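Local structure of phosphoinositol-specific phospholipase C (Pseudomonas sp., 5FYP) at residues A[172-177]-A[208-213]; A[202-207]-A[233-238]. The protein probably cleaves the phosphodiester bond of phosphoinositide lipids in a calcium-dependent reaction. All blocks are in the same frame, centred on the assembly; numbering follows the deposited sequence.

Interaction 1: A[172-177]-A[208-213]; sequences KSWPTA and KVFISP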
loop_
_atom_site.group_PDB
_atom_site.type_symbol
_atom_site.label_atom_id
_atom_site.label_comp_id
_atom_site.label_asym_id
_atom_site.label_seq_id
_atom_site.Cartn_x
_atom_site.Cartn_y
_atom_site.Cartn_z
ATOM N N LYS A 172 15.483 5.249 -12.037
ATOM C CA LYS A 172 14.333 5.947 -12.624
ATOM C C LYS A 172 13.490 6.636 -11.545
ATOM O O LYS A 172 13.406 6.263 -10.383
ATOM C CB LYS A 172 13.491 4.973 -13.471
ATOM C CG LYS A 172 14.153 4.498 -14.806
ATOM C CD LYS A 172 13.843 5.442 -15.967
ATOM C CE LYS A 172 14.255 5.000 -17.353
ATOM N NZ LYS A 172 15.461 4.163 -17.401
ATOM N N SER A 173 12.793 7.662 -11.988
ATOM C CA SER A 173 11.864 8.415 -11.145
ATOM C C SER A 173 10.428 7.998 -11.420
ATOM O O SER A 173 9.985 7.880 -12.576
ATOM C CB SER A 173 11.988 9.912 -11.431
ATOM O OG SER A 173 13.258 10.362 -11.074
ATOM N N TRP A 174 9.677 7.792 -10.342
ATOM C CA TRP A 174 8.216 7.705 -10.462
ATOM C C TRP A 174 7.656 9.065 -10.890
ATOM O O TRP A 174 8.318 10.096 -10.726
ATOM C CB TRP A 174 7.603 7.320 -9.115
ATOM C CG TRP A 174 7.864 5.913 -8.669
ATOM C CD1 TRP A 174 9.064 5.262 -8.610
ATOM C CD2 TRP A 174 6.888 4.993 -8.145
ATOM N NE1 TRP A 174 8.889 3.990 -8.106
ATOM C CE2 TRP A 174 7.568 3.802 -7.807
ATOM C CE3 TRP A 174 5.498 5.055 -7.932
ATOM C CZ2 TRP A 174 6.917 2.700 -7.298
ATOM C CZ3 TRP A 174 4.855 3.955 -7.421
ATOM C CH2 TRP A 174 5.562 2.783 -7.139
ATOM N N PRO A 175 6.382 9.099 -11.336
ATOM C CA PRO A 175 5.725 10.394 -11.479
ATOM C C PRO A 175 5.767 11.167 -10.158
ATOM O O PRO A 175 5.849 10.591 -9.054
ATOM C CB PRO A 175 4.288 10.020 -11.863
ATOM C CG PRO A 175 4.408 8.632 -12.450
ATOM C CD PRO A 175 5.465 7.990 -11.614
ATOM N N THR A 176 5.692 12.481 -10.280
ATOM C CA THR A 176 5.730 13.338 -9.094
ATOM C C THR A 176 4.413 13.288 -8.351
ATOM O O THR A 176 3.379 12.850 -8.891
ATOM C CB THR A 176 6.040 14.813 -9.431
ATOM O OG1 THR A 176 4.960 15.294 -10.213
ATOM C CG2 THR A 176 7.375 14.949 -10.175
ATOM N N ALA A 177 4.406 13.773 -7.118
ATOM C CA ALA A 177 3.136 13.915 -6.397
ATOM C C ALA A 177 2.145 14.777 -7.186
ATOM O O ALA A 177 0.959 14.448 -7.233
ATOM C CB ALA A 177 3.347 14.421 -5.004
ATOM N N LYS A 208 -4.359 -4.491 -10.793
ATOM C CA LYS A 208 -4.740 -3.201 -10.207
ATOM C C LYS A 208 -3.951 -2.813 -8.985
ATOM O O LYS A 208 -4.000 -1.665 -8.575
ATOM C CB LYS A 208 -6.238 -3.176 -9.884
ATOM C CG LYS A 208 -7.144 -3.379 -11.106
ATOM C CD LYS A 208 -6.958 -2.304 -12.166
ATOM C CE LYS A 208 -7.974 -2.413 -13.297
ATOM N NZ LYS A 208 -7.648 -1.516 -14.401
ATOM N N VAL A 209 -3.199 -3.766 -8.436
ATOM C CA VAL A 209 -2.551 -3.609 -7.136
ATOM C C VAL A 209 -1.069 -3.902 -7.281
ATOM O O VAL A 209 -0.664 -4.841 -7.969
ATOM C CB VAL A 209 -3.233 -4.561 -6.112
ATOM C CG1 VAL A 209 -2.668 -4.397 -4.712
ATOM C CG2 VAL A 209 -4.735 -4.380 -6.103
ATOM N N PHE A 210 -0.264 -3.085 -6.600
ATOM C CA PHE A 210 1.190 -3.305 -6.474
ATOM C C PHE A 210 1.467 -4.405 -5.447
ATOM O O PHE A 210 1.028 -4.304 -4.307
ATOM C CB PHE A 210 1.879 -2.034 -5.957
ATOM C CG PHE A 210 1.945 -0.920 -6.955
ATOM C CD1 PHE A 210 0.897 -0.016 -7.114
ATOM C CD2 PHE A 210 3.071 -0.747 -7.741
ATOM C CE1 PHE A 210 0.989 1.015 -8.014
ATOM C CE2 PHE A 210 3.147 0.262 -8.672
ATOM C CZ PHE A 210 2.097 1.144 -8.812
ATOM N N ILE A 211 2.300 -5.393 -5.776
ATOM C CA ILE A 211 2.730 -6.350 -4.775
ATOM C C ILE A 211 3.957 -5.832 -4.020
ATOM O O ILE A 211 4.838 -5.210 -4.605
ATOM C CB ILE A 211 2.985 -7.744 -5.361
ATOM C CG1 ILE A 211 4.068 -7.778 -6.441
ATOM C CG2 ILE A 211 1.681 -8.344 -5.882
ATOM C CD1 ILE A 211 4.556 -9.177 -6.757
ATOM N N SER A 212 3.980 -6.054 -2.701
ATOM C CA SER A 212 5.087 -5.580 -1.895
ATOM C C SER A 212 5.555 -6.694 -0.964
ATOM O O SER A 212 4.988 -6.878 0.110
ATOM C CB SER A 212 4.683 -4.351 -1.104
ATOM O OG SER A 212 5.789 -3.875 -0.371
ATOM N N PRO A 213 6.532 -7.484 -1.414
ATOM C CA PRO A 213 6.901 -8.678 -0.639
ATOM C C PRO A 213 7.639 -8.364 0.643
ATOM O O PRO A 213 8.353 -7.367 0.758
ATOM C CB PRO A 213 7.792 -9.454 -1.609
ATOM C CG PRO A 213 8.359 -8.415 -2.508
ATOM C CD PRO A 213 7.244 -7.417 -2.694
#

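Interaction 2: A[202-207]-A[233-238]; sequences ARTSKA and SGYVAM. With SO4 (sulfate ion), chain E.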
loop_
_atom_site.group_PDB
_atom_site.type_symbol
_atom_site.label_atom_id
_atom_site.label_comp_id
_atom_site.label_asym_id
_atom_site.label_seq_id
_atom_site.Cartn_x
_atom_site.Cartn_y
_atom_site.Cartn_z
ATOM N N ALA A 202 -1.535 -14.496 -11.722
ATOM C CA ALA A 202 -2.915 -14.447 -12.222
ATOM C C ALA A 202 -3.194 -13.176 -13.042
ATOM O O ALA A 202 -3.864 -13.256 -14.065
ATOM C CB ALA A 202 -3.894 -14.538 -11.071
ATOM N N ARG A 203 -2.698 -12.043 -12.583
ATOM C CA ARG A 203 -3.107 -10.749 -13.137
ATOM C C ARG A 203 -2.117 -10.141 -14.126
ATOM O O ARG A 203 -2.500 -9.287 -14.916
ATOM C CB ARG A 203 -3.422 -9.748 -12.022
ATOM C CG ARG A 203 -4.503 -10.214 -11.041
ATOM C CD ARG A 203 -5.764 -10.713 -11.689
ATOM N NE ARG A 203 -6.359 -9.701 -12.563
ATOM C CZ ARG A 203 -6.957 -9.939 -13.737
ATOM N NH1 ARG A 203 -7.052 -11.176 -14.231
ATOM N NH2 ARG A 203 -7.391 -8.938 -14.459
ATOM N N THR A 204 -0.839 -10.523 -14.010
ATOM C CA THR A 204 0.258 -10.020 -14.838
ATOM C C THR A 204 0.139 -8.502 -15.008
ATOM O O THR A 204 -0.027 -7.774 -14.020
ATOM C CB THR A 204 0.459 -10.848 -16.109
ATOM O OG1 THR A 204 -0.681 -10.750 -16.965
ATOM C CG2 THR A 204 0.761 -12.294 -15.765
ATOM N N SER A 205 0.201 -8.003 -16.238
ATOM C CA SER A 205 0.217 -6.546 -16.484
ATOM C C SER A 205 -1.128 -5.877 -16.249
ATOM O O SER A 205 -1.199 -4.652 -16.227
ATOM C CB SER A 205 0.660 -6.250 -17.915
ATOM O OG SER A 205 -0.248 -6.825 -18.838
ATOM N N LYS A 206 -2.187 -6.659 -16.102
ATOM C CA LYS A 206 -3.510 -6.110 -15.806
ATOM C C LYS A 206 -3.712 -5.775 -14.341
ATOM O O LYS A 206 -4.734 -5.193 -14.002
ATOM C CB LYS A 206 -4.589 -7.086 -16.264
ATOM C CG LYS A 206 -4.524 -7.366 -17.763
ATOM N N ALA A 207 -2.798 -6.179 -13.476
ATOM C CA ALA A 207 -2.965 -6.010 -12.042
ATOM C C ALA A 207 -3.375 -4.600 -11.671
ATOM O O ALA A 207 -2.739 -3.631 -12.091
ATOM C CB ALA A 207 -1.663 -6.338 -11.330
ATOM N N SER A 233 8.474 -11.973 -9.477
ATOM C CA SER A 233 9.499 -11.078 -8.938
ATOM C C SER A 233 9.675 -9.837 -9.812
ATOM O O SER A 233 9.930 -8.760 -9.325
ATOM C CB SER A 233 10.799 -11.810 -8.786
ATOM O OG SER A 233 10.720 -12.858 -7.826
ATOM N N GLY A 234 9.550 -10.032 -11.131
ATOM C CA GLY A 234 9.754 -8.932 -12.066
ATOM C C GLY A 234 8.763 -7.784 -11.937
ATOM O O GLY A 234 9.058 -6.690 -12.386
ATOM N N TYR A 235 7.602 -8.025 -11.299
ATOM C CA TYR A 235 6.594 -6.992 -11.079
ATOM C C TYR A 235 6.837 -6.166 -9.831
ATOM O O TYR A 235 6.079 -5.255 -9.543
ATOM C CB TYR A 235 5.188 -7.617 -11.029
ATOM C CG TYR A 235 4.720 -8.212 -12.335
ATOM C CD1 TYR A 235 4.049 -7.430 -13.283
ATOM C CD2 TYR A 235 4.991 -9.512 -12.661
ATOM C CE1 TYR A 235 3.643 -7.967 -14.495
ATOM C CE2 TYR A 235 4.595 -10.059 -13.883
ATOM C CZ TYR A 235 3.935 -9.273 -14.805
ATOM O OH TYR A 235 3.553 -9.757 -16.024
ATOM N N VAL A 236 7.855 -6.505 -9.040
ATOM C CA VAL A 236 8.023 -5.873 -7.732
ATOM C C VAL A 236 8.561 -4.444 -7.847
ATOM O O VAL A 236 9.694 -4.234 -8.270
ATOM C CB VAL A 236 8.948 -6.746 -6.859
ATOM C CG1 VAL A 236 9.363 -6.055 -5.586
ATOM C CG2 VAL A 236 8.267 -8.079 -6.550
ATOM N N ALA A 237 7.742 -3.512 -7.361
ATOM C CA ALA A 237 8.061 -2.093 -7.352
ATOM C C ALA A 237 7.971 -1.492 -5.952
ATOM O O ALA A 237 8.090 -0.277 -5.768
ATOM C CB ALA A 237 7.132 -1.333 -8.287
ATOM N N MET A 238 7.769 -2.362 -4.949
ATOM C CA MET A 238 7.556 -1.983 -3.563
ATOM C C MET A 238 8.091 -3.101 -2.684
ATOM O O MET A 238 8.107 -4.259 -3.110
ATOM C CB MET A 238 6.075 -1.777 -3.255
ATOM C CG MET A 238 5.457 -0.634 -4.040
ATOM S SD MET A 238 3.966 -0.084 -3.180
ATOM C CE MET A 238 3.432 1.288 -4.203
HETATM S S SO4 E . -8.914 -10.441 -17.619
HETATM O O1 SO4 E . -8.042 -11.462 -16.936
HETATM O O2 SO4 E . -10.271 -11.049 -17.790
HETATM O O3 SO4 E . -9.034 -9.222 -16.757
HETATM O O4 SO4 E . -8.497 -10.163 -19.036
#

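Interaction 1: A[172-177]-A[208-213]
The W174 indole and the F210 ring lie nearly parallel, their planes 25° apart, but they are slid past one another so far that they barely overlap. The six-membered part of the indole has its centroid 5.6 Å from that of the phenyl ring. W174 CH2 makes the closest touch, 3.8 Å from F210 CE2. A second, looser one sets W174 CZ3 at 4.2 Å from F210 CZ. The side chains come from opposite directions, the CH2 and CZ3 margin of the indole meeting the CE2 and CZ atoms of F210, which is how backbones with CA atoms 13.7 Å apart are bridged by two residues. In W174, CG stands anti to the carbonyl carbon, chi1 -70°, a torsion that directs the indole toward F210, with L154, L169 and L185 touching it. Its NE1 donates to the backbone oxygen of S256, which satisfies the one polar atom of the ring and helps fix its rotation. F210 sits on the short strand 210-211, bonded through its backbone to L186 and L188 of the neighbouring strand in this TIM-barrel-family fold, and its ring also touches P151. With no hydrogen bond between the two segments and both touching residues buried, the pair relies on dispersion and exclusion of water.

Interaction 2: A[202-207]-A[233-238]
T204 and Y235 mark the nearest approach of the two backbones, with 8.0 Å between T204 CA and Y235 CA. T204 is the residue at which the chain leaves helix 193-203, taking a positive phi of 43°; just beyond it K206 N donates to R203 O and A207 N to T204 O. On the other segment, S233 to V236 form a type I turn, closed by a hydrogen bond of 3.1 Å from V236 N to S233 O. With its CG anti to the carbonyl carbon, chi1 -67°, Y235 sends its ring from this turn toward T204. Y235 OH comes within 3.3 Å of T204 CB, while Y235 CE1 rests 3.6 Å from T204 C. In the TIM-barrel-like fold both segments run from a helix toward a strand, 193-203 into 210-211 and 230-233 into 238-242, so Y235 joins two successive helix-to-strand connections near the surface. Shortened to an alanine, this position would probably lose the ring and hydroxyl packed against T204 CA, CB and C and open a gap between the two connections, with A162 losing a neighbour as well. The R203 side chain leads away from Y235. Its NE forms a salt bridge with D137, and a sulfate, probably from the crystallisation liquor, lies at the guanidinium edge: R203 NH1 donates a hydrogen bond of 2.9 Å to sulfate O1, almost straight at 168°, and R203 NH2 one of 2.8 Å to sulfate O3.

Along the chain the segments alternate, 172-177, 202-207, 208-213 and 233-238, and 202-207 runs straight on into 208-213. The centres of interactions 1 and 2 are 11 Å apart, the first buried and the second nearer the surface. They also touch: W174 CZ2 lies 3.5 Å from A237 O, and the methyl CE of M238 packs 3.8 Å from F210 CG. Strands 210-211 and 238-242 follow one another in the chain and are probably adjacent in the barrel wall, with M238 packing on F210 and S212. Contacts of W174, F210 and M238 thus link interaction 1 to segment 233-238, and Y235 continues the link to the end of helix 193-203.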